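Local coordinates for HIGH potential IRON sulfur protein (PDB 1HPI) that carries electrons in anaerobic photosynthetic electron transport, using a high-potential [4Fe-4S] cluster as its redox centre, at residues Met1-Ala13 against Trp48-Ser60. Sequence-based numbering, arbitrary orientation.
Sequences MERLSEDDPAAQA and WGPCSVFPGKLVS. With SF4 (iron/sulfur cluster), chain B.
The N-terminal strand 2-3 forms the parallel edge of the small mixed sheet of this HiPIP, with E2 pairing K57 and R3 pairing L58. Three backbone hydrogen bonds define the register: E2 N to G56 O, L58 N to E2 O, and L4 N to L58 O, the last nearly straight (172° at the hydrogen). Across the central strand 57-60, the R3 side chain reaches W48 of strand 48-50. Its CD stands over the centre of the indole's six-membered ring, 3.4 Å from that centroid, and CZ lies 4.9 Å from it, a cation-pi contact. Here chi3 bends the chain (-68°) and the guanidinium plane stands 71° from the ring, with NH1 at the guanidinium edge nearest W48 CH2. With an alanine in place of the indole, the R3 methylene and guanidinium would probably lose their aromatic partner, and S60 CA its cover on the opposite ring face. On the sheet face bearing E2 and K57, the two side chains run alongside each other; E2 OE2 and K57 NZ form a long salt bridge of 3.5 Å, and a water accepts from NZ and donates to R3 O at 2.6 Å. Deeper in, L4 CD2 sits centrally over the F54 ring, 3.8 Å from its centroid, and touches V59 CG1. A10 CB, from helix 9-13, meets F54 CE1, while F54 CE2 approaches cluster sulfur S2 at 3.8 Å and C51 SG binds iron FE3 at 2.2 Å. The contact thus grades from the E2-K57 pair and its water to an apolar layer beside the cluster, likely to limit solvent access.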
# COMPACT_ATOMS: atom_id res chain seq x y z
N MET A 1 -10.71 12.84 -1.78
CA MET A 1 -9.54 11.98 -1.69
C MET A 1 -8.98 12.14 -0.28
O MET A 1 -8.83 13.26 0.20
CB MET A 1 -8.56 12.40 -2.79
CG MET A 1 -7.14 11.93 -2.61
SD MET A 1 -6.79 10.45 -3.59
CE MET A 1 -8.34 10.19 -4.49
N GLU A 2 -8.69 11.04 0.41
CA GLU A 2 -8.16 11.14 1.76
C GLU A 2 -7.33 9.91 2.08
O GLU A 2 -7.38 8.90 1.38
CB GLU A 2 -9.27 11.35 2.81
CG GLU A 2 -10.20 10.13 2.86
CD GLU A 2 -11.30 10.20 3.88
OE1 GLU A 2 -11.27 11.31 4.58
OE2 GLU A 2 -12.13 9.32 4.02
N ARG A 3 -6.55 10.00 3.15
CA ARG A 3 -5.72 8.87 3.53
C ARG A 3 -6.52 7.63 3.92
O ARG A 3 -7.49 7.71 4.66
CB ARG A 3 -4.79 9.25 4.69
CG ARG A 3 -3.68 10.24 4.32
CD ARG A 3 -2.64 10.40 5.43
NE ARG A 3 -3.28 11.06 6.55
CZ ARG A 3 -3.38 10.55 7.77
NH1 ARG A 3 -2.87 9.36 8.07
NH2 ARG A 3 -4.01 11.26 8.71
N LEU A 4 -6.09 6.46 3.44
CA LEU A 4 -6.74 5.20 3.78
C LEU A 4 -6.46 4.88 5.26
O LEU A 4 -5.37 5.16 5.76
CB LEU A 4 -6.01 4.10 2.99
CG LEU A 4 -6.52 2.67 3.19
CD1 LEU A 4 -7.98 2.55 2.75
CD2 LEU A 4 -5.64 1.72 2.37
N SER A 5 -7.40 4.27 5.96
CA SER A 5 -7.19 3.90 7.34
C SER A 5 -6.93 2.39 7.39
O SER A 5 -7.51 1.63 6.62
CB SER A 5 -8.41 4.23 8.20
OG SER A 5 -8.32 3.54 9.43
N GLU A 6 -6.07 1.90 8.28
CA GLU A 6 -5.82 0.47 8.36
C GLU A 6 -7.04 -0.32 8.76
O GLU A 6 -7.12 -1.51 8.51
CB GLU A 6 -4.65 0.17 9.31
CG GLU A 6 -3.28 0.39 8.66
CD GLU A 6 -2.23 0.02 9.65
OE1 GLU A 6 -2.50 -0.32 10.78
OE2 GLU A 6 -1.01 0.10 9.18
N ASP A 7 -8.00 0.33 9.41
CA ASP A 7 -9.18 -0.42 9.78
C ASP A 7 -10.30 -0.24 8.80
O ASP A 7 -11.41 -0.69 9.06
CB ASP A 7 -9.80 -0.16 11.15
CG ASP A 7 -8.81 0.32 12.15
OD1 ASP A 7 -7.93 -0.60 12.49
OD2 ASP A 7 -8.79 1.47 12.53
N ASP A 8 -10.03 0.41 7.69
CA ASP A 8 -11.12 0.52 6.76
C ASP A 8 -11.32 -0.90 6.25
O ASP A 8 -10.36 -1.62 6.03
CB ASP A 8 -10.72 1.41 5.59
CG ASP A 8 -11.86 1.87 4.72
OD1 ASP A 8 -12.15 1.01 3.77
OD2 ASP A 8 -12.44 2.93 4.88
N PRO A 9 -12.55 -1.31 6.03
CA PRO A 9 -12.80 -2.65 5.54
C PRO A 9 -12.05 -2.97 4.25
O PRO A 9 -11.57 -4.10 4.10
CB PRO A 9 -14.31 -2.79 5.42
CG PRO A 9 -14.93 -1.57 6.08
CD PRO A 9 -13.81 -0.56 6.28
N ALA A 10 -11.92 -2.00 3.35
CA ALA A 10 -11.20 -2.20 2.10
C ALA A 10 -9.74 -2.54 2.38
O ALA A 10 -9.12 -3.39 1.73
CB ALA A 10 -11.29 -0.96 1.22
N ALA A 11 -9.18 -1.86 3.39
CA ALA A 11 -7.80 -2.07 3.78
C ALA A 11 -7.60 -3.46 4.33
O ALA A 11 -6.67 -4.18 3.98
CB ALA A 11 -7.38 -1.06 4.85
N GLN A 12 -8.51 -3.83 5.21
CA GLN A 12 -8.46 -5.14 5.83
C GLN A 12 -8.51 -6.26 4.82
O GLN A 12 -7.80 -7.24 4.97
CB GLN A 12 -9.58 -5.27 6.87
CG GLN A 12 -9.28 -4.29 8.03
CD GLN A 12 -10.34 -4.26 9.10
OE1 GLN A 12 -10.03 -4.31 10.30
NE2 GLN A 12 -11.59 -4.15 8.67
N ALA A 13 -9.36 -6.09 3.81
CA ALA A 13 -9.50 -7.10 2.78
C ALA A 13 -8.19 -7.43 2.09
O ALA A 13 -7.98 -8.56 1.65
CB ALA A 13 -10.55 -6.69 1.75
N TRP A 48 2.57 9.98 0.80
CA TRP A 48 1.23 9.44 0.64
C TRP A 48 0.86 9.61 -0.82
O TRP A 48 1.08 10.66 -1.39
CB TRP A 48 0.17 10.12 1.52
CG TRP A 48 0.47 9.88 2.96
CD1 TRP A 48 1.32 10.60 3.73
CD2 TRP A 48 -0.06 8.83 3.78
NE1 TRP A 48 1.35 10.08 5.00
CE2 TRP A 48 0.52 9.00 5.06
CE3 TRP A 48 -0.96 7.79 3.56
CZ2 TRP A 48 0.22 8.13 6.11
CZ3 TRP A 48 -1.27 6.95 4.60
CH2 TRP A 48 -0.68 7.12 5.86
N GLY A 49 0.30 8.58 -1.43
CA GLY A 49 -0.04 8.72 -2.82
C GLY A 49 -1.18 7.80 -3.20
O GLY A 49 -1.59 6.92 -2.46
N PRO A 50 -1.69 8.03 -4.39
CA PRO A 50 -2.79 7.22 -4.88
C PRO A 50 -2.36 5.80 -5.24
O PRO A 50 -1.21 5.50 -5.57
CB PRO A 50 -3.31 7.95 -6.12
CG PRO A 50 -2.30 9.03 -6.47
CD PRO A 50 -1.41 9.20 -5.26
N CYS A 51 -3.35 4.93 -5.19
CA CYS A 51 -3.21 3.51 -5.51
C CYS A 51 -4.42 3.05 -6.34
O CYS A 51 -5.56 3.24 -5.92
CB CYS A 51 -3.08 2.68 -4.22
SG CYS A 51 -3.22 0.91 -4.57
N SER A 52 -4.20 2.43 -7.50
CA SER A 52 -5.29 1.97 -8.37
C SER A 52 -6.30 1.06 -7.72
O SER A 52 -7.48 1.06 -8.06
CB SER A 52 -4.71 1.23 -9.55
OG SER A 52 -3.82 2.14 -10.16
N VAL A 53 -5.83 0.26 -6.77
CA VAL A 53 -6.74 -0.64 -6.12
C VAL A 53 -7.55 -0.02 -4.98
O VAL A 53 -8.44 -0.68 -4.46
CB VAL A 53 -6.11 -2.02 -5.89
CG1 VAL A 53 -5.21 -2.06 -4.66
CG2 VAL A 53 -7.16 -3.12 -5.80
N PHE A 54 -7.26 1.24 -4.62
CA PHE A 54 -7.98 1.94 -3.56
C PHE A 54 -8.44 3.29 -4.06
O PHE A 54 -7.92 4.33 -3.67
CB PHE A 54 -7.02 2.17 -2.37
CG PHE A 54 -6.79 0.94 -1.54
CD1 PHE A 54 -7.82 0.48 -0.73
CD2 PHE A 54 -5.58 0.23 -1.54
CE1 PHE A 54 -7.68 -0.65 0.08
CE2 PHE A 54 -5.42 -0.90 -0.74
CZ PHE A 54 -6.47 -1.34 0.07
N PRO A 55 -9.41 3.30 -4.94
CA PRO A 55 -9.92 4.54 -5.49
C PRO A 55 -10.36 5.53 -4.43
O PRO A 55 -11.02 5.17 -3.45
CB PRO A 55 -11.12 4.16 -6.37
CG PRO A 55 -11.11 2.65 -6.48
CD PRO A 55 -10.17 2.12 -5.42
N GLY A 56 -9.99 6.80 -4.63
CA GLY A 56 -10.36 7.86 -3.71
C GLY A 56 -9.52 7.94 -2.45
O GLY A 56 -9.82 8.73 -1.55
N LYS A 57 -8.48 7.12 -2.38
CA LYS A 57 -7.64 7.13 -1.19
C LYS A 57 -6.17 7.32 -1.47
O LYS A 57 -5.71 7.09 -2.58
CB LYS A 57 -7.50 5.71 -0.70
CG LYS A 57 -8.77 5.14 -0.12
CD LYS A 57 -9.47 6.15 0.73
CE LYS A 57 -10.59 5.47 1.49
NZ LYS A 57 -11.53 6.42 2.07
N LEU A 58 -5.46 7.74 -0.42
CA LEU A 58 -4.02 7.94 -0.46
C LEU A 58 -3.45 6.83 0.41
O LEU A 58 -3.93 6.61 1.52
CB LEU A 58 -3.53 9.27 0.16
CG LEU A 58 -3.96 10.50 -0.62
CD1 LEU A 58 -3.49 11.75 0.13
CD2 LEU A 58 -3.35 10.47 -2.01
N VAL A 59 -2.43 6.11 -0.08
CA VAL A 59 -1.83 5.05 0.71
C VAL A 59 -0.42 5.47 1.12
O VAL A 59 0.16 6.36 0.49
CB VAL A 59 -1.80 3.69 0.01
CG1 VAL A 59 -3.23 3.32 -0.38
CG2 VAL A 59 -0.90 3.74 -1.21
N SER A 60 0.12 4.85 2.16
CA SER A 60 1.45 5.14 2.65
C SER A 60 2.54 4.64 1.70
O SER A 60 2.55 3.46 1.33
CB SER A 60 1.59 4.48 4.01
OG SER A 60 2.94 4.55 4.42
FE1 SF4 B . 0.48 -0.29 -1.79
FE2 SF4 B . 0.58 -1.67 -4.15
FE3 SF4 B . -1.60 -0.14 -3.50
FE4 SF4 B . -1.08 -2.43 -2.11
S1 SF4 B . -1.55 -2.27 -4.30
S2 SF4 B . -1.67 -0.44 -1.23
S3 SF4 B . 1.13 -2.45 -2.13
S4 SF4 B . 0.51 0.59 -3.81
O HOH W 1 -9.92 6.81 4.33